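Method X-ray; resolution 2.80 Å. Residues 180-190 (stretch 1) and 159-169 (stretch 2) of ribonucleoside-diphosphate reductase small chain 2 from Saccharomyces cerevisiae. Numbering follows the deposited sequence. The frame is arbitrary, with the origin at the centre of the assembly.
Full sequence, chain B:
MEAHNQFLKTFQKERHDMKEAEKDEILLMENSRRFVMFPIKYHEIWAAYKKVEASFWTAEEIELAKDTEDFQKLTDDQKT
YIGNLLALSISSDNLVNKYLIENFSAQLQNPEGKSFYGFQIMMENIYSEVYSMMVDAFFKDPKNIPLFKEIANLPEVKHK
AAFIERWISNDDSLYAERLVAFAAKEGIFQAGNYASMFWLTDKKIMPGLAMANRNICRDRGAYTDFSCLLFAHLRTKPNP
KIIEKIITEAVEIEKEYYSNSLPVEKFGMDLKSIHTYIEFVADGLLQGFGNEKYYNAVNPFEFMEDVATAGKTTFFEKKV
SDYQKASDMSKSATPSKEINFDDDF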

# COMPACT_ATOMS: atom_id res chain seq x y z
N VAL B 180 -10.47 -10.86 18.71
CA VAL B 180 -11.02 -10.24 19.91
C VAL B 180 -9.95 -9.39 20.63
O VAL B 180 -10.22 -8.27 21.07
CB VAL B 180 -11.58 -11.30 20.88
CG1 VAL B 180 -12.19 -10.62 22.10
CG2 VAL B 180 -12.64 -12.14 20.18
N ALA B 181 -8.73 -9.92 20.73
CA ALA B 181 -7.64 -9.19 21.37
C ALA B 181 -7.37 -7.90 20.60
O ALA B 181 -7.26 -6.82 21.18
CB ALA B 181 -6.38 -10.04 21.40
N PHE B 182 -7.26 -8.04 19.28
CA PHE B 182 -6.99 -6.90 18.42
C PHE B 182 -7.98 -5.77 18.68
O PHE B 182 -7.59 -4.60 18.78
CB PHE B 182 -7.06 -7.33 16.94
CG PHE B 182 -6.48 -6.32 15.99
CD1 PHE B 182 -7.06 -6.11 14.75
CD2 PHE B 182 -5.34 -5.59 16.34
CE1 PHE B 182 -6.52 -5.18 13.86
CE2 PHE B 182 -4.79 -4.65 15.46
CZ PHE B 182 -5.38 -4.45 14.21
N ALA B 183 -9.26 -6.11 18.82
CA ALA B 183 -10.30 -5.11 19.08
C ALA B 183 -10.10 -4.46 20.45
O ALA B 183 -10.38 -3.27 20.63
CB ALA B 183 -11.68 -5.74 19.01
N ALA B 184 -9.66 -5.26 21.41
CA ALA B 184 -9.39 -4.76 22.76
C ALA B 184 -8.34 -3.68 22.58
O ALA B 184 -8.53 -2.54 23.00
CB ALA B 184 -8.84 -5.87 23.64
N LYS B 185 -7.25 -4.05 21.91
CA LYS B 185 -6.15 -3.13 21.65
C LYS B 185 -6.53 -1.92 20.80
O LYS B 185 -5.83 -0.90 20.80
CB LYS B 185 -4.99 -3.84 20.93
CG LYS B 185 -3.85 -2.87 20.70
CD LYS B 185 -2.83 -3.34 19.70
CE LYS B 185 -1.91 -2.18 19.35
NZ LYS B 185 -2.69 -0.98 18.91
N GLU B 186 -7.64 -2.04 20.08
CA GLU B 186 -8.07 -0.96 19.22
C GLU B 186 -9.13 -0.07 19.85
O GLU B 186 -9.05 1.16 19.76
CB GLU B 186 -8.63 -1.57 17.93
CG GLU B 186 -8.53 -0.66 16.74
CD GLU B 186 -7.10 -0.31 16.42
OE1 GLU B 186 -6.31 -1.26 16.16
OE2 GLU B 186 -6.76 0.89 16.43
N GLY B 187 -10.11 -0.69 20.50
CA GLY B 187 -11.19 0.06 21.11
C GLY B 187 -11.16 0.21 22.62
O GLY B 187 -11.46 1.28 23.14
N ILE B 188 -10.81 -0.87 23.32
CA ILE B 188 -10.75 -0.81 24.77
C ILE B 188 -9.63 0.12 25.20
O ILE B 188 -9.87 1.24 25.63
CB ILE B 188 -10.51 -2.20 25.40
CG1 ILE B 188 -11.61 -3.17 24.98
CG2 ILE B 188 -10.47 -2.08 26.93
CD1 ILE B 188 -11.45 -4.57 25.53
N PHE B 189 -8.40 -0.36 25.05
CA PHE B 189 -7.22 0.39 25.45
C PHE B 189 -7.32 1.90 25.52
O PHE B 189 -7.89 2.43 26.47
CB PHE B 189 -6.03 0.01 24.58
CG PHE B 189 -5.26 -1.14 25.14
CD1 PHE B 189 -5.81 -2.41 25.16
CD2 PHE B 189 -4.01 -0.94 25.72
CE1 PHE B 189 -5.14 -3.47 25.75
CE2 PHE B 189 -3.33 -1.99 26.32
CZ PHE B 189 -3.90 -3.26 26.34
N GLN B 190 -6.77 2.60 24.54
CA GLN B 190 -6.78 4.06 24.61
C GLN B 190 -8.12 4.78 24.77
O GLN B 190 -8.19 5.99 24.54
CB GLN B 190 -6.03 4.60 23.40
CG GLN B 190 -4.60 4.15 23.37
CD GLN B 190 -3.90 4.64 22.13
OE1 GLN B 190 -4.26 4.25 21.02
NE2 GLN B 190 -2.90 5.50 22.31
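Stretch 2, residues 159-169: HKAAFIERWIS

Ala-181 and Phe-163 lie at the apolar centre of the contact between two helical segments of one chain. The side chain of Ala-181 points toward stretch 2, and here the backbones come closest, Ala-181 CA lying 6.4 Å from Trp-167 CA. Ala-181 CB touches Trp-167 CB and Ile-168 CG1, each at 3.8 Å, and Phe-163 CE1 at 4.1 Å. The Phe-163 side chain (chi1 t) reaches across to the next turn of stretch 1, where its CZ meets Ala-184 CB at 3.8 Å; the carbonyl Ala-181 O lies at the ring edge, 3.9 Å from Phe-163 CE1. Over one face of the same ring comes Phe-189, with Phe-189 CE1 4.1 Å from Phe-163 CD1; the two rings are oblique, their planes at 52° and centroids 5.7 Å apart.

Stretch 2 enters already helical at His-159, continuing a helix that begins earlier in the chain, and keeps helical phi/psi at Trp-167, Ile-168 and Ser-169, though without the regular bonds. It runs nearly antiparallel to the helix of stretch 1: the axes make 157° and approach to 10.3 Å. Residues early in stretch 2 therefore meet those late in stretch 1, and Ile-168 meets its beginning, placing CD1 4.2 Å from Phe-182 N. In stretch 1 a wider pi-type turn spans 184-188, and Phe-189 N donates a hydrogen bond to Ala-184 O at 3.0 Å.

Toward the polar edge, lysine chains contribute their carbons. Lys-185, extended through chi3 (t, t, t) before chi4 turns to m, lays CD 3.5 Å from Ile-164 CD1, and Lys-160 brings CE to the edge of the Phe-189 ring, 3.2 Å from Phe-189 CD2, while its NZ is hydrogen-bonded elsewhere in the structure. No hydrogen bond crosses between the stretches, so the 459 Å² buried between them rests on packing.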

# COMPACT_ATOMS: atom_id res chain seq x y z
N HIS B 159 3.14 -4.05 30.38
CA HIS B 159 1.94 -4.85 30.65
C HIS B 159 1.06 -4.89 29.41
O HIS B 159 0.36 -5.88 29.14
CB HIS B 159 1.16 -4.25 31.82
CG HIS B 159 1.94 -4.19 33.10
ND1 HIS B 159 2.32 -5.32 33.79
CD2 HIS B 159 2.42 -3.14 33.81
CE1 HIS B 159 3.01 -4.97 34.87
NE2 HIS B 159 3.08 -3.65 34.90
N LYS B 160 1.08 -3.79 28.66
CA LYS B 160 0.33 -3.67 27.43
C LYS B 160 1.00 -4.61 26.43
O LYS B 160 0.34 -5.39 25.76
CB LYS B 160 0.40 -2.22 26.91
CG LYS B 160 -0.09 -2.01 25.48
CD LYS B 160 -0.00 -0.54 25.03
CE LYS B 160 -1.03 0.34 25.72
NZ LYS B 160 -1.02 1.75 25.23
N ALA B 161 2.32 -4.54 26.38
CA ALA B 161 3.08 -5.38 25.47
C ALA B 161 2.89 -6.86 25.78
O ALA B 161 2.97 -7.70 24.88
CB ALA B 161 4.56 -5.01 25.53
N ALA B 162 2.63 -7.18 27.05
CA ALA B 162 2.45 -8.58 27.46
C ALA B 162 1.13 -9.13 26.96
O ALA B 162 1.05 -10.28 26.54
CB ALA B 162 2.51 -8.69 28.98
N PHE B 163 0.10 -8.29 27.01
CA PHE B 163 -1.23 -8.66 26.55
C PHE B 163 -1.14 -9.09 25.09
O PHE B 163 -1.57 -10.19 24.73
CB PHE B 163 -2.18 -7.47 26.72
CG PHE B 163 -3.56 -7.71 26.19
CD1 PHE B 163 -3.91 -7.31 24.91
CD2 PHE B 163 -4.52 -8.32 26.98
CE1 PHE B 163 -5.20 -7.50 24.42
CE2 PHE B 163 -5.81 -8.51 26.51
CZ PHE B 163 -6.15 -8.10 25.23
N ILE B 164 -0.56 -8.24 24.25
CA ILE B 164 -0.41 -8.59 22.84
C ILE B 164 0.49 -9.82 22.72
O ILE B 164 0.43 -10.56 21.74
CB ILE B 164 0.20 -7.41 22.03
CG1 ILE B 164 -0.73 -6.20 22.11
CG2 ILE B 164 0.42 -7.82 20.59
CD1 ILE B 164 -0.23 -4.98 21.35
N GLU B 165 1.32 -10.04 23.73
CA GLU B 165 2.23 -11.18 23.74
C GLU B 165 1.49 -12.45 24.15
O GLU B 165 1.97 -13.56 23.94
CB GLU B 165 3.38 -10.94 24.71
CG GLU B 165 4.38 -12.08 24.77
CD GLU B 165 5.11 -12.27 23.46
OE1 GLU B 165 5.22 -13.43 22.99
OE2 GLU B 165 5.58 -11.26 22.90
N ARG B 166 0.31 -12.27 24.73
CA ARG B 166 -0.50 -13.38 25.22
C ARG B 166 -1.45 -14.00 24.19
O ARG B 166 -1.36 -15.19 23.89
CB ARG B 166 -1.29 -12.92 26.45
CG ARG B 166 -1.85 -14.04 27.32
CD ARG B 166 -2.72 -13.52 28.47
NE ARG B 166 -2.00 -12.66 29.40
CZ ARG B 166 -1.94 -11.33 29.33
NH1 ARG B 166 -2.58 -10.68 28.36
NH2 ARG B 166 -1.25 -10.64 30.23
N TRP B 167 -2.36 -13.19 23.64
CA TRP B 167 -3.33 -13.69 22.68
C TRP B 167 -2.98 -13.55 21.20
O TRP B 167 -3.36 -14.41 20.40
CB TRP B 167 -4.69 -13.04 22.93
CG TRP B 167 -5.11 -13.01 24.38
CD1 TRP B 167 -4.89 -12.00 25.27
CD2 TRP B 167 -5.87 -14.01 25.08
NE1 TRP B 167 -5.48 -12.30 26.48
CE2 TRP B 167 -6.09 -13.52 26.39
CE3 TRP B 167 -6.40 -15.25 24.73
CZ2 TRP B 167 -6.81 -14.24 27.35
CZ3 TRP B 167 -7.12 -15.97 25.68
CH2 TRP B 167 -7.31 -15.46 26.98
N ILE B 168 -2.26 -12.50 20.82
CA ILE B 168 -1.90 -12.28 19.42
C ILE B 168 -0.57 -12.88 18.95
O ILE B 168 -0.54 -13.65 17.99
CB ILE B 168 -1.83 -10.77 19.08
CG1 ILE B 168 -3.15 -10.09 19.42
CG2 ILE B 168 -1.49 -10.58 17.61
CD1 ILE B 168 -3.12 -8.60 19.17
N SER B 169 0.53 -12.53 19.62
CA SER B 169 1.86 -13.01 19.24
C SER B 169 2.08 -14.49 19.54
O SER B 169 2.68 -15.21 18.74
CB SER B 169 2.95 -12.18 19.94
OG SER B 169 2.85 -10.81 19.58